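Local coordinates for Yop proteins translocation protein H (Yersinia pestis, PDB 1Z21) that may regulate assembly of the type III secretion injectisome, perhaps by controlling secretion or polymerisation of the needle subunit, and takes part in pathogenesis, at residues H25-L39 / F66-V80. Sequence-based numbering, arbitrary orientation.
Sequences HAVLEVLATPVREAL and FDSFGKRWEAILLQV
Gln79 lies across Ala32 and reaches Glu29, its amide NE2 giving a nearly straight hydrogen bond of 2.8 Å (171°) to Glu29 OE1. Glutamine suits the place, with an aliphatic stem to pack on Ala32 and an amide to donate. That oxygen of Glu29 receives it on its anti lone pair and keeps its syn lone pair for Arg36 NH2, so two donors hold one carboxylate oxygen; Arg36 NH1 takes OE2, making an end-on salt bridge within helix 25-43. The NE/NH2 edge of Arg36 faces the other helix, NH2 being shared with Glu29: NE donates to Val80 O at 3.2 Å, in the carbonyl plane, while NH2 reaches Gln79 O at 3.0 Å from above that carbonyl's plane. Arginine suits this place because its flat group can serve a carboxylate and two backbone oxygens at once; the bend at chi3 (-59°) turns it toward them. The aliphatic part of Gln79 and the side chain of Val80 act as knobs in holes, Gln79 among His25, Leu28, Glu29 and Ala32, Val80 among Ala32, Val35, Arg36 and Leu39. Ala32 is small enough to let Gln79 CG approach its CB to 3.6 Å. The axes of helices 25-39 and 71-80 approach to 8.9 Å and cross at -80°, packing inside the five-helix core domain of YopR, a fold resembling one domain of the secretion regulator YopN. One turn earlier on helix 71-82, Ile76 CG2 meets Val35 CG1 at 3.7 Å, and Ile76 CD1 reaches Leu31 CB; branched aliphatic chains suit this buried site by offering methyls in two directions. The other methyl of Val35, CG2, sits over one face of the Phe66 ring in a CH-pi contact, 3.9 Å from the centroid, while Pro34 CB touches Phe66 CE1; a broad flat ring can cover both residues. Behind the interface, Leu31 packs on Leu13 and Trp14 of helix 6-19, and Val35 on Leu63 of helix 52-66.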
loop_
_atom_site.group_PDB
_atom_site.type_symbol
_atom_site.label_atom_id
_atom_site.label_comp_id
_atom_site.label_asym_id
_atom_site.label_seq_id
_atom_site.Cartn_x
_atom_site.Cartn_y
_atom_site.Cartn_z
ATOM N N HIS A 25 -11.435 -8.787 2.906
ATOM C CA HIS A 25 -10.517 -7.784 3.441
ATOM C C HIS A 25 -9.517 -8.326 4.436
ATOM O O HIS A 25 -8.503 -7.690 4.695
ATOM C CB HIS A 25 -11.288 -6.643 4.094
ATOM C CG HIS A 25 -12.183 -5.919 3.149
ATOM N ND1 HIS A 25 -11.882 -5.773 1.815
ATOM C CD2 HIS A 25 -13.373 -5.310 3.340
ATOM C CE1 HIS A 25 -12.851 -5.099 1.224
ATOM N NE2 HIS A 25 -13.770 -4.811 2.126
ATOM N N ALA A 26 -9.809 -9.474 5.036
ATOM C CA ALA A 26 -8.857 -10.090 5.946
ATOM C C ALA A 26 -7.643 -10.555 5.160
ATOM O O ALA A 26 -6.513 -10.398 5.607
ATOM C CB ALA A 26 -9.501 -11.244 6.699
ATOM N N VAL A 27 -7.874 -11.075 3.958
ATOM C CA VAL A 27 -6.789 -11.504 3.094
ATOM C C VAL A 27 -6.001 -10.282 2.636
ATOM O O VAL A 27 -4.777 -10.279 2.637
ATOM C CB VAL A 27 -7.315 -12.297 1.885
ATOM C CG1 VAL A 27 -6.182 -12.626 0.933
ATOM C CG2 VAL A 27 -8.007 -13.587 2.360
ATOM N N LEU A 28 -6.718 -9.236 2.252
ATOM C CA LEU A 28 -6.066 -8.008 1.823
ATOM C C LEU A 28 -5.265 -7.364 2.965
ATOM O O LEU A 28 -4.205 -6.791 2.734
ATOM C CB LEU A 28 -7.099 -7.043 1.248
ATOM C CG LEU A 28 -6.552 -5.789 0.562
ATOM C CD1 LEU A 28 -5.644 -6.131 -0.602
ATOM C CD2 LEU A 28 -7.714 -4.938 0.101
ATOM N N GLU A 29 -5.745 -7.485 4.196
ATOM C CA GLU A 29 -5.011 -6.969 5.351
ATOM C C GLU A 29 -3.691 -7.722 5.552
ATOM O O GLU A 29 -2.647 -7.123 5.825
ATOM C CB GLU A 29 -5.890 -7.033 6.607
ATOM C CG GLU A 29 -5.173 -6.738 7.918
ATOM C CD GLU A 29 -4.609 -5.336 7.987
ATOM O OE1 GLU A 29 -5.040 -4.463 7.195
ATOM O OE2 GLU A 29 -3.730 -5.114 8.835
ATOM N N VAL A 30 -3.709 -9.041 5.401
ATOM C CA VAL A 30 -2.442 -9.782 5.404
ATOM C C VAL A 30 -1.478 -9.249 4.320
ATOM O O VAL A 30 -0.294 -8.980 4.585
ATOM C CB VAL A 30 -2.664 -11.314 5.222
ATOM C CG1 VAL A 30 -1.331 -12.036 5.252
ATOM C CG2 VAL A 30 -3.568 -11.858 6.310
ATOM N N LEU A 31 -1.990 -9.067 3.103
ATOM C CA LEU A 31 -1.190 -8.514 2.002
ATOM C C LEU A 31 -0.621 -7.139 2.345
ATOM O O LEU A 31 0.536 -6.840 2.029
ATOM C CB LEU A 31 -2.033 -8.421 0.734
ATOM C CG LEU A 31 -2.142 -9.726 -0.078
ATOM C CD1 LEU A 31 -3.327 -9.715 -1.053
ATOM C CD2 LEU A 31 -0.872 -9.985 -0.824
ATOM N N ALA A 32 -1.431 -6.321 3.001
ATOM C CA ALA A 32 -1.072 -4.927 3.267
ATOM C C ALA A 32 -0.124 -4.783 4.441
ATOM O O ALA A 32 0.523 -3.759 4.581
ATOM C CB ALA A 32 -2.312 -4.107 3.517
ATOM N N THR A 33 -0.028 -5.820 5.265
ATOM C CA THR A 33 0.710 -5.735 6.516
ATOM C C THR A 33 2.167 -5.320 6.328
ATOM O O THR A 33 2.546 -4.294 6.875
ATOM C CB THR A 33 0.576 -7.052 7.329
ATOM O OG1 THR A 33 -0.755 -7.142 7.842
ATOM C CG2 THR A 33 1.471 -7.029 8.566
ATOM N N PRO A 34 2.982 -6.063 5.569
ATOM C CA PRO A 34 4.385 -5.676 5.393
ATOM C C PRO A 34 4.540 -4.330 4.676
ATOM O O PRO A 34 5.538 -3.643 4.901
ATOM C CB PRO A 34 4.969 -6.815 4.547
ATOM C CG PRO A 34 3.807 -7.413 3.857
ATOM C CD PRO A 34 2.678 -7.296 4.823
ATOM N N VAL A 35 3.567 -3.956 3.846
ATOM C CA VAL A 35 3.664 -2.708 3.099
ATOM C C VAL A 35 3.458 -1.537 4.036
ATOM O O VAL A 35 4.208 -0.566 3.981
ATOM C CB VAL A 35 2.658 -2.648 1.942
ATOM C CG1 VAL A 35 2.905 -1.409 1.094
ATOM C CG2 VAL A 35 2.762 -3.921 1.092
ATOM N N ARG A 36 2.440 -1.637 4.887
ATOM C CA ARG A 36 2.189 -0.649 5.921
ATOM C C ARG A 36 3.413 -0.508 6.819
ATOM O O ARG A 36 3.852 0.603 7.098
ATOM C CB ARG A 36 0.962 -1.027 6.748
ATOM C CG ARG A 36 0.563 0.040 7.767
ATOM C CD ARG A 36 -0.576 -0.351 8.664
ATOM N NE ARG A 36 -1.799 -0.665 7.918
ATOM C CZ ARG A 36 -2.364 -1.869 7.845
ATOM N NH1 ARG A 36 -1.828 -2.924 8.454
ATOM N NH2 ARG A 36 -3.477 -2.019 7.146
ATOM N N GLU A 37 3.967 -1.627 7.277
ATOM C CA GLU A 37 5.172 -1.590 8.124
ATOM C C GLU A 37 6.320 -0.836 7.446
ATOM O O GLU A 37 6.983 -0.005 8.075
ATOM C CB GLU A 37 5.609 -3.006 8.519
ATOM C CG GLU A 37 4.634 -3.643 9.504
ATOM C CD GLU A 37 4.859 -5.127 9.759
ATOM O OE1 GLU A 37 5.543 -5.815 8.963
ATOM O OE2 GLU A 37 4.316 -5.609 10.776
ATOM N N ALA A 38 6.542 -1.103 6.164
ATOM C CA ALA A 38 7.629 -0.457 5.433
ATOM C C ALA A 38 7.360 1.042 5.246
ATOM O O ALA A 38 8.278 1.860 5.309
ATOM C CB ALA A 38 7.831 -1.134 4.101
ATOM N N LEU A 39 6.101 1.399 5.024
ATOM C CA LEU A 39 5.728 2.801 4.826
ATOM C C LEU A 39 5.795 3.573 6.137
ATOM O O LEU A 39 6.216 4.718 6.169
ATOM C CB LEU A 39 4.329 2.910 4.212
ATOM C CG LEU A 39 4.237 2.570 2.716
ATOM C CD1 LEU A 39 2.791 2.481 2.284
ATOM C CD2 LEU A 39 4.969 3.584 1.842
ATOM N N PHE A 66 6.981 -4.913 -3.243
ATOM C CA PHE A 66 6.010 -5.969 -2.937
ATOM C C PHE A 66 5.181 -6.411 -4.137
ATOM O O PHE A 66 4.931 -7.602 -4.307
ATOM C CB PHE A 66 5.085 -5.496 -1.820
ATOM C CG PHE A 66 5.789 -5.302 -0.517
ATOM C CD1 PHE A 66 6.059 -6.394 0.298
ATOM C CD2 PHE A 66 6.223 -4.048 -0.124
ATOM C CE1 PHE A 66 6.732 -6.239 1.489
ATOM C CE2 PHE A 66 6.900 -3.887 1.084
ATOM C CZ PHE A 66 7.153 -4.987 1.885
ATOM N N ASP A 67 4.730 -5.460 -4.946
ATOM C CA ASP A 67 3.787 -5.736 -6.022
ATOM C C ASP A 67 4.122 -4.922 -7.251
ATOM O O ASP A 67 4.511 -3.770 -7.147
ATOM C CB ASP A 67 2.361 -5.364 -5.598
ATOM C CG ASP A 67 1.918 -6.069 -4.354
ATOM O OD1 ASP A 67 1.924 -7.319 -4.367
ATOM O OD2 ASP A 67 1.530 -5.469 -3.320
ATOM N N SER A 68 3.902 -5.518 -8.412
ATOM C CA SER A 68 4.038 -4.836 -9.689
ATOM C C SER A 68 2.979 -3.761 -9.861
ATOM O O SER A 68 1.880 -3.853 -9.305
ATOM C CB SER A 68 3.901 -5.848 -10.817
ATOM O OG SER A 68 4.931 -6.802 -10.714
ATOM N N PHE A 69 3.317 -2.740 -10.635
ATOM C CA PHE A 69 2.423 -1.621 -10.856
ATOM C C PHE A 69 1.099 -2.112 -11.423
ATOM O O PHE A 69 1.071 -3.011 -12.276
ATOM C CB PHE A 69 3.053 -0.615 -11.814
ATOM C CG PHE A 69 2.136 0.498 -12.204
ATOM C CD1 PHE A 69 2.125 1.674 -11.488
ATOM C CD2 PHE A 69 1.281 0.365 -13.291
ATOM C CE1 PHE A 69 1.288 2.711 -11.844
ATOM C CE2 PHE A 69 0.426 1.407 -13.646
ATOM C CZ PHE A 69 0.430 2.573 -12.916
ATOM N N GLY A 70 0.015 -1.512 -10.940
ATOM C CA GLY A 70 -1.324 -1.810 -11.406
ATOM C C GLY A 70 -2.377 -1.680 -10.316
ATOM O O GLY A 70 -2.192 -1.000 -9.312
ATOM N N LYS A 71 -3.503 -2.351 -10.530
ATOM C CA LYS A 71 -4.627 -2.311 -9.604
ATOM C C LYS A 71 -4.283 -2.862 -8.216
ATOM O O LYS A 71 -4.990 -2.577 -7.262
ATOM C CB LYS A 71 -5.834 -3.066 -10.189
ATOM C CG LYS A 71 -5.594 -4.558 -10.405
ATOM C CD LYS A 71 -6.795 -5.276 -11.046
ATOM C CE LYS A 71 -6.389 -6.635 -11.606
ATOM N NZ LYS A 71 -7.452 -7.667 -11.393
ATOM N N ARG A 72 -3.217 -3.653 -8.103
ATOM C CA ARG A 72 -2.757 -4.118 -6.777
ATOM C C ARG A 72 -2.334 -2.962 -5.885
ATOM O O ARG A 72 -2.591 -2.966 -4.677
ATOM C CB ARG A 72 -1.613 -5.128 -6.900
ATOM C CG ARG A 72 -2.091 -6.453 -7.418
ATOM C CD ARG A 72 -1.021 -7.478 -7.662
ATOM N NE ARG A 72 -1.617 -8.612 -8.354
ATOM C CZ ARG A 72 -1.055 -9.788 -8.496
ATOM N NH1 ARG A 72 0.140 -10.026 -8.006
ATOM N NH2 ARG A 72 -1.704 -10.744 -9.139
ATOM N N TRP A 73 -1.678 -1.967 -6.482
ATOM C CA TRP A 73 -1.273 -0.781 -5.727
ATOM C C TRP A 73 -2.474 -0.071 -5.093
ATOM O O TRP A 73 -2.409 0.343 -3.947
ATOM C CB TRP A 73 -0.504 0.193 -6.623
ATOM C CG TRP A 73 0.920 -0.197 -6.900
ATOM C CD1 TRP A 73 1.492 -1.416 -6.723
ATOM C CD2 TRP A 73 1.946 0.651 -7.423
ATOM N NE1 TRP A 73 2.814 -1.385 -7.091
ATOM C CE2 TRP A 73 3.123 -0.120 -7.513
ATOM C CE3 TRP A 73 2.000 1.997 -7.792
ATOM C CZ2 TRP A 73 4.330 0.404 -7.985
ATOM C CZ3 TRP A 73 3.200 2.510 -8.264
ATOM C CH2 TRP A 73 4.340 1.723 -8.351
ATOM N N GLU A 74 -3.565 0.057 -5.845
ATOM C CA GLU A 74 -4.762 0.745 -5.374
ATOM C C GLU A 74 -5.381 0.021 -4.184
ATOM O O GLU A 74 -5.698 0.638 -3.191
ATOM C CB GLU A 74 -5.782 0.867 -6.501
ATOM C CG GLU A 74 -5.354 1.842 -7.589
ATOM C CD GLU A 74 -6.167 1.714 -8.863
ATOM O OE1 GLU A 74 -6.967 0.764 -8.988
ATOM O OE2 GLU A 74 -5.989 2.573 -9.744
ATOM N N ALA A 75 -5.501 -1.299 -4.281
ATOM C CA ALA A 75 -6.039 -2.095 -3.174
ATOM C C ALA A 75 -5.158 -2.030 -1.943
ATOM O O ALA A 75 -5.649 -1.864 -0.829
ATOM C CB ALA A 75 -6.213 -3.540 -3.616
ATOM N N ILE A 76 -3.854 -2.186 -2.139
ATOM C CA ILE A 76 -2.900 -2.108 -1.050
ATOM C C ILE A 76 -2.962 -0.747 -0.358
ATOM O O ILE A 76 -3.049 -0.684 0.853
ATOM C CB ILE A 76 -1.468 -2.441 -1.537
ATOM C CG1 ILE A 76 -1.359 -3.937 -1.905
ATOM C CG2 ILE A 76 -0.420 -2.037 -0.495
ATOM C CD1 ILE A 76 -1.370 -4.909 -0.729
ATOM N N LEU A 77 -2.935 0.332 -1.131
ATOM C CA LEU A 77 -2.941 1.690 -0.580
ATOM C C LEU A 77 -4.172 1.938 0.293
ATOM O O LEU A 77 -4.053 2.439 1.402
ATOM C CB LEU A 77 -2.850 2.747 -1.708
ATOM C CG LEU A 77 -1.450 2.931 -2.323
ATOM C CD1 LEU A 77 -1.534 3.785 -3.585
ATOM C CD2 LEU A 77 -0.504 3.532 -1.315
ATOM N N LEU A 78 -5.337 1.553 -0.215
ATOM C CA LEU A 78 -6.594 1.695 0.509
ATOM C C LEU A 78 -6.564 0.862 1.791
ATOM O O LEU A 78 -6.955 1.338 2.847
ATOM C CB LEU A 78 -7.779 1.320 -0.386
ATOM C CG LEU A 78 -8.032 2.374 -1.475
ATOM C CD1 LEU A 78 -8.965 1.887 -2.558
ATOM C CD2 LEU A 78 -8.570 3.642 -0.874
ATOM N N GLN A 79 -6.044 -0.355 1.716
ATOM C CA GLN A 79 -5.993 -1.199 2.909
ATOM C C GLN A 79 -4.985 -0.690 3.942
ATOM O O GLN A 79 -5.252 -0.726 5.129
ATOM C CB GLN A 79 -5.734 -2.659 2.538
ATOM C CG GLN A 79 -5.825 -3.622 3.742
ATOM C CD GLN A 79 -7.215 -3.676 4.363
ATOM O OE1 GLN A 79 -8.226 -3.525 3.661
ATOM N NE2 GLN A 79 -7.274 -3.906 5.678
ATOM N N VAL A 80 -3.842 -0.187 3.495
ATOM C CA VAL A 80 -2.881 0.451 4.386
ATOM C C VAL A 80 -3.571 1.563 5.202
ATOM O O VAL A 80 -3.408 1.648 6.423
ATOM C CB VAL A 80 -1.654 1.012 3.605
ATOM C CG1 VAL A 80 -0.824 1.945 4.467
ATOM C CG2 VAL A 80 -0.774 -0.121 3.092
#